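Side-chain contacts in structural protein VP1 (Trichodysplasia spinulosa-associated polyomavirus, PDB 4U60), which forms the pentameric building block of the polyomavirus capsid and binds sialylated glycans such as the GM1 oligosaccharide, probably for attachment to host cells: residues M33-N36 with N42-Y45; K48-N53 with S62-T67; K113-Y116 with G122-V125; V250-G255 with M260-L265. All blocks are in the same frame, centred on the assembly; numbering follows the deposited sequence. Where two conformers were deposited one is given.

Contact 1 (M33-N36 with N42-Y45)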
loop_
_atom_site.group_PDB
_atom_site.type_symbol
_atom_site.label_atom_id
_atom_site.label_comp_id
_atom_site.label_asym_id
_atom_site.label_seq_id
_atom_site.Cartn_x
_atom_site.Cartn_y
_atom_site.Cartn_z
ATOM N N MET C 33 -3.774 26.170 11.289
ATOM C CA MET C 33 -3.607 26.292 9.857
ATOM C C MET C 33 -3.406 27.699 9.336
ATOM O O MET C 33 -2.994 27.870 8.198
ATOM C CB MET C 33 -4.823 25.674 9.171
ATOM C CG MET C 33 -4.947 24.155 9.334
ATOM S SD MET C 33 -3.600 23.207 8.584
ATOM C CE MET C 33 -2.540 22.894 9.991
ATOM N N GLY C 34 -3.724 28.704 10.150
ATOM C CA GLY C 34 -3.534 30.101 9.756
ATOM C C GLY C 34 -4.577 31.014 10.360
ATOM O O GLY C 34 -4.255 32.115 10.821
ATOM N N GLN C 35 -5.835 30.598 10.316
ATOM C CA GLN C 35 -6.887 31.282 11.044
ATOM C C GLN C 35 -7.058 30.479 12.330
ATOM O O GLN C 35 -7.724 29.439 12.366
ATOM C CB GLN C 35 -8.143 31.337 10.203
ATOM C CG GLN C 35 -9.215 32.315 10.637
ATOM C CD GLN C 35 -9.378 32.430 12.134
ATOM O OE1 GLN C 35 -8.608 33.144 12.821
ATOM N NE2 GLN C 35 -10.408 31.756 12.656
ATOM N N ASN C 36 -6.415 30.961 13.384
ATOM C CA ASN C 36 -6.259 30.207 14.630
ATOM C C ASN C 36 -7.104 30.752 15.771
ATOM O O ASN C 36 -6.964 30.292 16.912
ATOM C CB ASN C 36 -4.769 30.177 15.003
ATOM C CG ASN C 36 -3.928 29.574 13.894
ATOM O OD1 ASN C 36 -4.440 28.801 13.071
ATOM N ND2 ASN C 36 -2.665 29.926 13.851
ATOM N N ASN C 42 -13.674 30.586 9.215
ATOM C CA ASN C 42 -12.404 30.020 8.712
ATOM C C ASN C 42 -11.495 29.380 9.774
ATOM O O ASN C 42 -10.402 28.959 9.451
ATOM C CB ASN C 42 -11.517 31.046 7.972
ATOM C CG ASN C 42 -12.039 31.436 6.608
ATOM O OD1 ASN C 42 -13.002 30.866 6.099
ATOM N ND2 ASN C 42 -11.383 32.433 6.000
ATOM N N TYR C 43 -11.930 29.300 11.024
ATOM C CA TYR C 43 -11.144 28.605 12.042
ATOM C C TYR C 43 -10.894 27.167 11.613
ATOM O O TYR C 43 -11.787 26.486 11.108
ATOM C CB TYR C 43 -11.878 28.593 13.363
ATOM C CG TYR C 43 -11.174 27.886 14.494
ATOM C CD1 TYR C 43 -9.914 28.288 14.908
ATOM C CD2 TYR C 43 -11.799 26.863 15.205
ATOM C CE1 TYR C 43 -9.291 27.684 15.989
ATOM C CE2 TYR C 43 -11.172 26.257 16.279
ATOM C CZ TYR C 43 -9.929 26.684 16.670
ATOM O OH TYR C 43 -9.268 26.124 17.749
ATOM N N GLY C 44 -9.683 26.708 11.838
ATOM C CA GLY C 44 -9.278 25.373 11.407
ATOM C C GLY C 44 -8.866 25.261 9.963
ATOM O O GLY C 44 -8.647 24.148 9.482
ATOM N N TYR C 45 -8.799 26.394 9.278
ATOM C CA TYR C 45 -8.347 26.491 7.901
ATOM C C TYR C 45 -7.305 27.592 7.829
ATOM O O TYR C 45 -7.273 28.484 8.688
ATOM C CB TYR C 45 -9.464 26.867 6.939
ATOM C CG TYR C 45 -10.611 25.872 6.755
ATOM C CD1 TYR C 45 -11.662 25.802 7.660
ATOM C CD2 TYR C 45 -10.669 25.058 5.630
ATOM C CE1 TYR C 45 -12.729 24.921 7.476
ATOM C CE2 TYR C 45 -11.714 24.174 5.431
ATOM C CZ TYR C 45 -12.738 24.090 6.351
ATOM O OH TYR C 45 -13.804 23.253 6.147
HETATM O O HOH W 1 -6.495 26.675 12.531
#
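Gln-35 lays its side chain along the backbone of the turn 42-45: CB rests on Asn-42 O at 3.4 Å, CG packs on CB of Asn-42, and the amide end reaches Tyr-43, with NE2 3.3 Å from Tyr-43 CA. With CG anti to the backbone N (chi1 -164°) and a bend at chi2, the chain follows the turn instead of leaving it. NE2 makes no bond to the nearby Tyr-43 N, since both are donors; it donates to Asp-37 O and, weakly, to Asp-41 O, both in the connection between the segments. The backbone of Gln-35 holds the same turn from both of its polar atoms. Its N donates to Tyr-45 O (3.0 Å, in the carbonyl plane), and its O takes a weak bond from Gly-44 N at 3.4 Å and a CA-H...O contact from Tyr-43. Residues 42-45 form a type II beta turn, closed by Tyr-45 N to Asn-42 O, with Gly-44 in the left-handed position usual for that type. The Tyr-43 ring presents its edge to Asn-36 O, 3.6 Å from CE1. Met-33 presses CB on Tyr-45 C at 3.4 Å, after which its sulfur end turns away. A water accepts from Met-33 N and lies 3.0 Å from Asn-36 OD1; OD1 accepts from Gly-34 N, a bond within 33-36. The contact lies in the long connection between strands 12-29 and 69-74: Met-33 covers Cys-247 and Ile-249 of strand 241-254, Tyr-45 makes a cation-pi contact with Arg-263 of strand 260-279, and Tyr-45 OH bonds Gly-147 O of the second subunit.

Contact 2 (K48-N53 with S62-T67). With SIA (N-acetyl-alpha-neuraminic acid), chain G.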
loop_
_atom_site.group_PDB
_atom_site.type_symbol
_atom_site.label_atom_id
_atom_site.label_comp_id
_atom_site.label_asym_id
_atom_site.label_seq_id
_atom_site.Cartn_x
_atom_site.Cartn_y
_atom_site.Cartn_z
ATOM N N LYS C 48 -6.743 32.110 2.360
ATOM C CA LYS C 48 -6.502 31.718 0.961
ATOM C C LYS C 48 -5.019 31.690 0.617
ATOM O O LYS C 48 -4.276 32.644 0.894
ATOM C CB LYS C 48 -7.238 32.647 -0.004
ATOM C CG LYS C 48 -8.741 32.454 0.023
ATOM C CD LYS C 48 -9.480 33.497 -0.782
ATOM C CE LYS C 48 -10.970 33.462 -0.461
ATOM N NZ LYS C 48 -11.701 34.534 -1.145
ATOM N N VAL C 49 -4.591 30.610 -0.025
ATOM C CA VAL C 49 -3.232 30.498 -0.511
ATOM C C VAL C 49 -2.984 31.470 -1.665
ATOM O O VAL C 49 -3.835 31.653 -2.542
ATOM C CB VAL C 49 -2.955 29.033 -0.947
ATOM C CG1 VAL C 49 -1.622 28.912 -1.649
ATOM C CG2 VAL C 49 -3.010 28.111 0.265
ATOM N N THR C 50 -1.819 32.133 -1.618
ATOM C CA THR C 50 -1.387 33.000 -2.709
ATOM C C THR C 50 -0.063 32.462 -3.210
ATOM O O THR C 50 0.569 31.616 -2.553
ATOM C CB THR C 50 -1.258 34.496 -2.295
ATOM O OG1 THR C 50 -0.133 34.652 -1.413
ATOM C CG2 THR C 50 -2.526 34.994 -1.616
ATOM N N VAL C 51 0.350 32.928 -4.384
ATOM C CA VAL C 51 1.522 32.369 -5.062
ATOM C C VAL C 51 2.459 33.480 -5.496
ATOM O O VAL C 51 2.050 34.478 -6.134
ATOM C CB VAL C 51 1.064 31.502 -6.258
ATOM C CG1 VAL C 51 2.245 31.036 -7.089
ATOM C CG2 VAL C 51 0.238 30.337 -5.743
ATOM N N ALA C 52 3.722 33.313 -5.121
ATOM C CA ALA C 52 4.741 34.313 -5.447
ATOM C C ALA C 52 4.900 34.514 -6.937
ATOM O O ALA C 52 4.879 33.553 -7.700
ATOM C CB ALA C 52 6.081 33.901 -4.868
ATOM N N ASN C 53 5.074 35.773 -7.341
ATOM C CA ASN C 53 5.394 36.112 -8.729
ATOM C C ASN C 53 6.801 35.674 -9.114
ATOM O O ASN C 53 7.068 35.390 -10.279
ATOM C CB ASN C 53 5.252 37.617 -8.961
ATOM C CG ASN C 53 3.798 38.069 -9.045
ATOM O OD1 ASN C 53 2.902 37.300 -9.416
ATOM N ND2 ASN C 53 3.558 39.346 -8.736
ATOM N N SER C 62 -0.517 37.090 5.621
ATOM C CA SER C 62 -0.763 36.744 7.004
ATOM C C SER C 62 -1.870 35.708 7.095
ATOM O O SER C 62 -2.961 35.898 6.547
ATOM C CB SER C 62 -1.156 37.970 7.818
ATOM O OG SER C 62 -1.220 37.622 9.192
ATOM N N GLY C 63 -1.566 34.604 7.761
ATOM C CA GLY C 63 -2.552 33.559 7.990
ATOM C C GLY C 63 -2.658 32.484 6.941
ATOM O O GLY C 63 -3.512 31.614 7.067
ATOM N N GLU C 64 -1.839 32.509 5.890
ATOM C CA GLU C 64 -1.934 31.456 4.885
ATOM C C GLU C 64 -0.990 30.283 5.122
ATOM O O GLU C 64 -0.953 29.371 4.305
ATOM C CB GLU C 64 -1.745 31.994 3.460
ATOM C CG GLU C 64 -0.327 32.350 3.025
ATOM C CD GLU C 64 -0.274 32.597 1.534
ATOM O OE1 GLU C 64 -0.362 33.791 1.130
ATOM O OE2 GLU C 64 -0.203 31.596 0.781
ATOM N N ILE C 65 -0.217 30.298 6.206
ATOM C CA ILE C 65 0.715 29.212 6.386
ATOM C C ILE C 65 0.505 28.459 7.715
ATOM O O ILE C 65 0.355 29.051 8.777
ATOM C CB ILE C 65 2.178 29.577 6.143
ATOM C CG1 ILE C 65 2.604 30.480 7.239
ATOM C CG2 ILE C 65 2.473 30.118 4.722
ATOM C CD1 ILE C 65 3.285 29.679 8.303
ATOM N N PRO C 66 0.463 27.136 7.623
ATOM C CA PRO C 66 0.314 26.294 8.802
ATOM C C PRO C 66 1.510 26.335 9.754
ATOM O O PRO C 66 2.657 26.457 9.306
ATOM C CB PRO C 66 0.149 24.900 8.205
ATOM C CG PRO C 66 -0.468 25.148 6.870
ATOM C CD PRO C 66 0.125 26.424 6.384
ATOM N N THR C 67 1.226 26.206 11.053
ATOM C CA THR C 67 2.249 26.191 12.083
ATOM C C THR C 67 2.045 24.970 12.975
ATOM O O THR C 67 1.001 24.302 12.911
ATOM C CB THR C 67 2.220 27.466 12.941
ATOM O OG1 THR C 67 0.890 27.704 13.405
ATOM C CG2 THR C 67 2.691 28.661 12.136
HETATM C C1 SIA G . -1.504 39.621 -2.084
HETATM C C2 SIA G . -0.215 40.019 -2.791
HETATM C C3 SIA G . 0.946 40.057 -1.791
HETATM C C4 SIA G . 1.496 38.681 -1.392
HETATM C C5 SIA G . 1.683 37.768 -2.595
HETATM C C6 SIA G . 0.417 37.772 -3.454
HETATM C C7 SIA G . 0.491 36.914 -4.716
HETATM C C8 SIA G . -0.756 37.075 -5.601
HETATM C C9 SIA G . -1.001 35.895 -6.558
HETATM C C10 SIA G . 3.207 35.866 -2.196
HETATM C C11 SIA G . 3.344 34.419 -1.774
HETATM N N5 SIA G . 1.974 36.382 -2.199
HETATM O O1A SIA G . -1.719 40.036 -0.914
HETATM O O1B SIA G . -2.359 38.905 -2.666
HETATM O O4 SIA G . 2.754 38.941 -0.717
HETATM O O6 SIA G . 0.116 39.128 -3.857
HETATM O O7 SIA G . 1.663 37.218 -5.458
HETATM O O8 SIA G . -1.907 37.207 -4.780
HETATM O O9 SIA G . -1.554 34.760 -5.852
HETATM O O10 SIA G . 4.191 36.530 -2.475
#
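Thr-50 OG1 is gripped from two directions, donating to Glu-64 OE1 at 2.7 Å and accepting from N5 of the bound sialic acid at 2.8 Å. Both segments belong to the long surface loop between strands 12-29 and 69-74 of the jelly roll, and 48-53 carries part of the glycan pocket. The N5-H points almost straight at the hydroxyl (177°), so the sugar's N-acetyl group reads a hydroxyl whose own proton is already committed to the carboxylate. Glu-64 serves as a second-shell residue. Its OE1 offers the syn lone pair to the threonine hydroxyl, while OE2 takes Thr-50 N at 2.9 Å, on the syn side but 32° out of the carboxylate plane. Thr-61 OG1 adds a further bond to OE1, and together the three bonds fix the rotation of the carboxylate. Thr-50 has OG1 between its backbone N and carbonyl carbon (chi1 70°), a placing that lets the one carboxylate span both N and OG1. Val-49 meets OE2 of Glu-64 chiefly with CA (3.5 Å), CG1 lying farther off, and the Glu-64 stem passes by Lys-48 O. Beyond Thr-50 the backbone takes over recognition, Val-51 N donating to O9 and Val-51 O accepting from O7. Arg-114 of the third subunit also bonds this sugar, placing the site at a subunit boundary. The methyl carbon C11 of the acetyl group ends 3.5 Å from Ala-52 N.

Contact 3 (K113-Y116 with G122-V125)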
loop_
_atom_site.group_PDB
_atom_site.type_symbol
_atom_site.label_atom_id
_atom_site.label_comp_id
_atom_site.label_asym_id
_atom_site.label_seq_id
_atom_site.Cartn_x
_atom_site.Cartn_y
_atom_site.Cartn_z
ATOM N N LYS C 113 -15.765 24.315 -5.615
ATOM C CA LYS C 113 -15.778 23.867 -6.996
ATOM C C LYS C 113 -16.437 22.484 -7.020
ATOM O O LYS C 113 -16.419 21.757 -6.020
ATOM C CB LYS C 113 -14.348 23.790 -7.511
ATOM C CG LYS C 113 -14.212 23.460 -8.984
ATOM C CD LYS C 113 -12.787 23.727 -9.470
ATOM C CE LYS C 113 -12.571 25.170 -9.809
ATOM N NZ LYS C 113 -13.385 25.538 -11.000
ATOM N N ARG C 114 -17.051 22.134 -8.146
ATOM C CA ARG C 114 -17.770 20.869 -8.217
ATOM C C ARG C 114 -17.449 20.084 -9.487
ATOM O O ARG C 114 -16.933 20.624 -10.463
ATOM C CB ARG C 114 -19.279 21.097 -8.016
ATOM C CG ARG C 114 -19.983 21.873 -9.069
ATOM C CD ARG C 114 -21.426 22.246 -8.647
ATOM N NE ARG C 114 -22.258 21.067 -8.371
ATOM C CZ ARG C 114 -23.555 21.100 -8.054
ATOM N NH1 ARG C 114 -24.190 19.965 -7.811
ATOM N NH2 ARG C 114 -24.214 22.262 -7.979
ATOM N N MET C 115 -17.734 18.787 -9.417
ATOM C CA MET C 115 -17.481 17.863 -10.519
ATOM C C MET C 115 -18.513 17.959 -11.642
ATOM O O MET C 115 -19.619 18.450 -11.448
ATOM C CB MET C 115 -17.470 16.425 -9.988
ATOM C CG MET C 115 -16.378 16.120 -8.990
ATOM S SD MET C 115 -16.184 14.352 -8.663
ATOM C CE MET C 115 -15.363 13.774 -10.155
ATOM N N TYR C 116 -18.134 17.454 -12.820
ATOM C CA TYR C 116 -19.048 17.191 -13.952
ATOM C C TYR C 116 -19.952 18.352 -14.347
ATOM O O TYR C 116 -21.165 18.276 -14.243
ATOM C CB TYR C 116 -19.886 15.916 -13.722
ATOM C CG TYR C 116 -19.030 14.697 -13.447
ATOM C CD1 TYR C 116 -18.070 14.283 -14.365
ATOM C CD2 TYR C 116 -19.152 13.988 -12.274
ATOM C CE1 TYR C 116 -17.267 13.189 -14.116
ATOM C CE2 TYR C 116 -18.358 12.876 -12.019
ATOM C CZ TYR C 116 -17.401 12.493 -12.928
ATOM O OH TYR C 116 -16.584 11.396 -12.673
ATOM N N GLY C 122 -19.580 18.578 -4.757
ATOM C CA GLY C 122 -18.537 19.550 -4.421
ATOM C C GLY C 122 -17.251 18.771 -4.157
ATOM O O GLY C 122 -17.283 17.642 -3.642
ATOM N N PHE C 123 -16.126 19.356 -4.529
ATOM C CA PHE C 123 -14.839 18.703 -4.274
ATOM C C PHE C 123 -14.693 18.508 -2.777
ATOM O O PHE C 123 -14.844 19.465 -2.014
ATOM C CB PHE C 123 -13.693 19.581 -4.736
ATOM C CG PHE C 123 -13.522 19.693 -6.222
ATOM C CD1 PHE C 123 -14.397 19.144 -7.152
ATOM C CD2 PHE C 123 -12.439 20.420 -6.687
ATOM C CE1 PHE C 123 -14.180 19.324 -8.522
ATOM C CE2 PHE C 123 -12.226 20.600 -8.036
ATOM C CZ PHE C 123 -13.086 20.049 -8.955
ATOM N N PRO C 124 -14.360 17.300 -2.332
ATOM C CA PRO C 124 -14.047 17.140 -0.924
ATOM C C PRO C 124 -12.682 17.760 -0.605
ATOM O O PRO C 124 -11.899 18.114 -1.530
ATOM C CB PRO C 124 -14.032 15.633 -0.743
ATOM C CG PRO C 124 -13.542 15.143 -2.048
ATOM C CD PRO C 124 -14.155 16.059 -3.084
ATOM N N VAL C 125 -12.418 17.934 0.683
ATOM C CA VAL C 125 -11.098 18.398 1.092
ATOM C C VAL C 125 -10.111 17.320 0.677
ATOM O O VAL C 125 -10.287 16.148 1.007
ATOM C CB VAL C 125 -11.037 18.629 2.607
ATOM C CG1 VAL C 125 -9.604 18.786 3.083
ATOM C CG2 VAL C 125 -11.866 19.839 2.997
#
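Phe-123 and Lys-113 bury the most surface in this contact, lying side by side and pointing the same way. The aliphatic chain of Lys-113 runs over one face of the phenyl ring: CG sits 4.0 Å from the centroid and 29° off the normal, a CH-pi contact, CB lies nearer the rim, and CD reaches CE2 at 3.5 Å. CG stands anti to the lysine backbone N (chi1 -174°), which sends the chain along the ring, and the bends at chi3 and chi4 then lead the ammonium end away from it. The backbones secure the same pair, with Phe-123 N donating to Lys-113 O over 2.8 Å in a nearly straight bond (170°). That carbonyl oxygen also meets the phenyl ring near CD1 and receives a CA-H...O contact from Gly-122. Arg-114 and Gly-122 form a single beta bridge, their CA atoms 4.1 Å apart. Both segments come from the loop joining strands 86-99 and 129-136 of the jelly roll; the chain doubles back beyond this bridge, and the glycan-pocket residue Arg-114 sits on the outgoing arm. The third residue in the packing is Gly-122, whose CA lies 4.0 Å from CB of Arg-114. The arginine side chain itself heads away from the bridge; its NH1 is held by Gly-120 O in the same loop, and the arginine also touches a galactose of the bound glycan. The Met-115 side chain passes the Phe-123 ring at a slant, CG 3.9 Å from CE1. Tyr-116 of the third subunit packs on both Lys-113 and Phe-123, while Phe-123 also reaches Gln-211 of the second subunit.

Contact 4 (V250-G255 with M260-L265)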
loop_
_atom_site.group_PDB
_atom_site.type_symbol
_atom_site.label_atom_id
_atom_site.label_comp_id
_atom_site.label_asym_id
_atom_site.label_seq_id
_atom_site.Cartn_x
_atom_site.Cartn_y
_atom_site.Cartn_z
ATOM N N VAL C 250 -4.969 17.841 6.363
ATOM C CA VAL C 250 -5.715 16.768 5.670
ATOM C C VAL C 250 -6.058 17.087 4.230
ATOM O O VAL C 250 -6.636 16.257 3.544
ATOM C CB VAL C 250 -6.965 16.335 6.447
ATOM C CG1 VAL C 250 -6.590 15.667 7.757
ATOM C CG2 VAL C 250 -7.883 17.527 6.697
ATOM N N GLY C 251 -5.650 18.262 3.762
ATOM C CA GLY C 251 -5.839 18.650 2.375
ATOM C C GLY C 251 -6.206 20.117 2.242
ATOM O O GLY C 251 -5.998 20.931 3.169
ATOM N N PHE C 252 -6.764 20.437 1.086
ATOM C CA PHE C 252 -7.239 21.791 0.747
ATOM C C PHE C 252 -8.725 21.781 0.456
ATOM O O PHE C 252 -9.256 20.875 -0.199
ATOM C CB PHE C 252 -6.496 22.323 -0.480
ATOM C CG PHE C 252 -5.032 22.540 -0.237
ATOM C CD1 PHE C 252 -4.581 23.686 0.387
ATOM C CD2 PHE C 252 -4.101 21.581 -0.604
ATOM C CE1 PHE C 252 -3.236 23.885 0.629
ATOM C CE2 PHE C 252 -2.750 21.769 -0.344
ATOM C CZ PHE C 252 -2.327 22.926 0.270
ATOM N N LEU C 253 -9.391 22.846 0.897
ATOM C CA LEU C 253 -10.736 23.167 0.479
ATOM C C LEU C 253 -10.647 24.036 -0.767
ATOM O O LEU C 253 -9.918 25.022 -0.774
ATOM C CB LEU C 253 -11.448 23.935 1.576
ATOM C CG LEU C 253 -12.911 24.272 1.305
ATOM C CD1 LEU C 253 -13.791 23.060 1.514
ATOM C CD2 LEU C 253 -13.357 25.417 2.202
ATOM N N VAL C 254 -11.327 23.635 -1.819
ATOM C CA VAL C 254 -11.287 24.336 -3.102
ATOM C C VAL C 254 -12.553 25.147 -3.286
ATOM O O VAL C 254 -13.623 24.610 -3.566
ATOM C CB VAL C 254 -11.116 23.346 -4.289
ATOM C CG1 VAL C 254 -10.993 24.096 -5.604
ATOM C CG2 VAL C 254 -9.929 22.405 -4.041
ATOM N N GLY C 255 -12.423 26.464 -3.165
ATOM C CA GLY C 255 -13.551 27.341 -3.343
ATOM C C GLY C 255 -14.063 27.398 -4.759
ATOM O O GLY C 255 -13.421 26.954 -5.702
ATOM N N MET C 260 -7.924 28.300 -2.733
ATOM C CA MET C 260 -7.726 27.131 -1.878
ATOM C C MET C 260 -7.222 27.513 -0.497
ATOM O O MET C 260 -6.449 28.477 -0.336
ATOM C CB MET C 260 -6.781 26.132 -2.549
ATOM C CG MET C 260 -7.401 25.499 -3.790
ATOM S SD MET C 260 -6.306 24.560 -4.880
ATOM C CE MET C 260 -5.936 23.160 -3.832
ATOM N N GLN C 261 -7.631 26.726 0.493
ATOM C CA GLN C 261 -7.241 26.901 1.895
ATOM C C GLN C 261 -6.828 25.562 2.484
ATOM O O GLN C 261 -7.518 24.558 2.275
ATOM C CB GLN C 261 -8.437 27.395 2.700
ATOM C CG GLN C 261 -8.930 28.777 2.344
ATOM C CD GLN C 261 -10.278 29.022 2.970
ATOM O OE1 GLN C 261 -11.320 28.682 2.386
ATOM N NE2 GLN C 261 -10.281 29.584 4.175
ATOM N N TYR C 262 -5.742 25.535 3.249
ATOM C CA TYR C 262 -5.410 24.363 4.035
ATOM C C TYR C 262 -6.520 24.046 5.016
ATOM O O TYR C 262 -7.141 24.946 5.554
ATOM C CB TYR C 262 -4.169 24.590 4.886
ATOM C CG TYR C 262 -2.848 24.582 4.199
ATOM C CD1 TYR C 262 -2.176 23.400 3.991
ATOM C CD2 TYR C 262 -2.263 25.760 3.756
ATOM C CE1 TYR C 262 -0.921 23.375 3.399
ATOM C CE2 TYR C 262 -1.027 25.747 3.134
ATOM C CZ TYR C 262 -0.348 24.558 2.967
ATOM O OH TYR C 262 0.894 24.497 2.390
ATOM N N ARG C 263 -6.757 22.761 5.235
ATOM C CA ARG C 263 -7.646 22.270 6.285
ATOM C C ARG C 263 -6.884 21.343 7.226
ATOM O O ARG C 263 -6.183 20.434 6.758
ATOM C CB ARG C 263 -8.808 21.505 5.676
ATOM C CG ARG C 263 -9.746 20.822 6.661
ATOM C CD ARG C 263 -10.268 21.777 7.733
ATOM N NE ARG C 263 -11.446 21.264 8.414
ATOM C CZ ARG C 263 -11.914 21.730 9.567
ATOM N NH1 ARG C 263 -11.266 22.689 10.201
ATOM N NH2 ARG C 263 -12.991 21.195 10.119
ATOM N N GLY C 264 -7.032 21.592 8.537
ATOM C CA GLY C 264 -6.392 20.814 9.573
ATOM C C GLY C 264 -7.404 20.229 10.520
ATOM O O GLY C 264 -8.534 20.722 10.594
ATOM N N LEU C 265 -6.998 19.166 11.234
ATOM C CA LEU C 265 -7.843 18.544 12.238
ATOM C C LEU C 265 -7.132 18.503 13.594
ATOM O O LEU C 265 -5.891 18.503 13.653
ATOM C CB LEU C 265 -8.237 17.126 11.820
ATOM C CG LEU C 265 -9.220 17.036 10.633
ATOM C CD1 LEU C 265 -9.458 15.573 10.300
ATOM C CD2 LEU C 265 -10.546 17.727 10.903
HETATM O O HOH W 2 -11.494 27.574 0.019
#
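Phe-252 and Tyr-262 make the tight part of this antiparallel hairpin, paired at a non-hydrogen-bonded position with their rings pointing the same way from the sheet. CE1 of Phe-252 sits over the centre of the tyrosine ring, 3.4 Å above its plane, yet the planes meet at 46°, an oblique pairing. Met-260 closes the other flank of the phenylalanine. Its extended chi2 and bent chi3 bring CE to 3.5 Å from Phe-252 CB, while its CG leans on CG2 of Val-254. Between these pairs, the strands are tied by Leu-253 N to Gln-261 O at 2.9 Å and the return bond from Gln-261 N to Leu-253 O at 3.1 Å. The opposite face, with Leu-253 and Gln-261, is looser and partly exposed: CD2 of Leu-253 comes no nearer than 3.9 Å to OE1 of Gln-261, and a water lies 2.6 Å from that OE1 and 3.1 Å from Leu-253 O. NE2 of the same glutamine donates to Ser-46 O. Farther along, Val-250 N donates to Arg-263 O; its CG2 lies alongside CG of Arg-263, and its CG1 packs on CD1 of Leu-265. Arg-263 then turns its guanidinium out to Gly-44 O and to Gln-170 O of the second subunit. Strands 241-254 and 260-279 are neighbours in the jelly-roll sheet. The loop 42-49 adds backbone bonds along the outer edge of 260-264, and Lys-113 and Glu-126 bond to the far edge of 250-254, while Ile-121, Val-108 and Tyr-116 of the third subunit pack on Phe-252, on Tyr-262, and on Val-254 with Met-260, respectively.

Overall arrangement
Along the chain the contacts follow one another, 1 to 4, and all lie on the same side of the chain's centre. Contact 4, on hairpin strands 241-254 and 260-279, is the hub, with centres about 10, 12 and 13 Å from contacts 1, 2 and 3. Contacts 1 and 2 share the loop between strands 12-29 and 69-74 and meet where Met-33 touches Pro-66; Gly-44 and Val-49 bond to strand 260-279. Contact 3, in the loop between strands 86-99 and 129-136, joins strand 241-254 through Lys-113. Contacts 2 and 3 lie about 22 Å apart within one chain, yet both supply glycan-binding residues, which subunit association brings together.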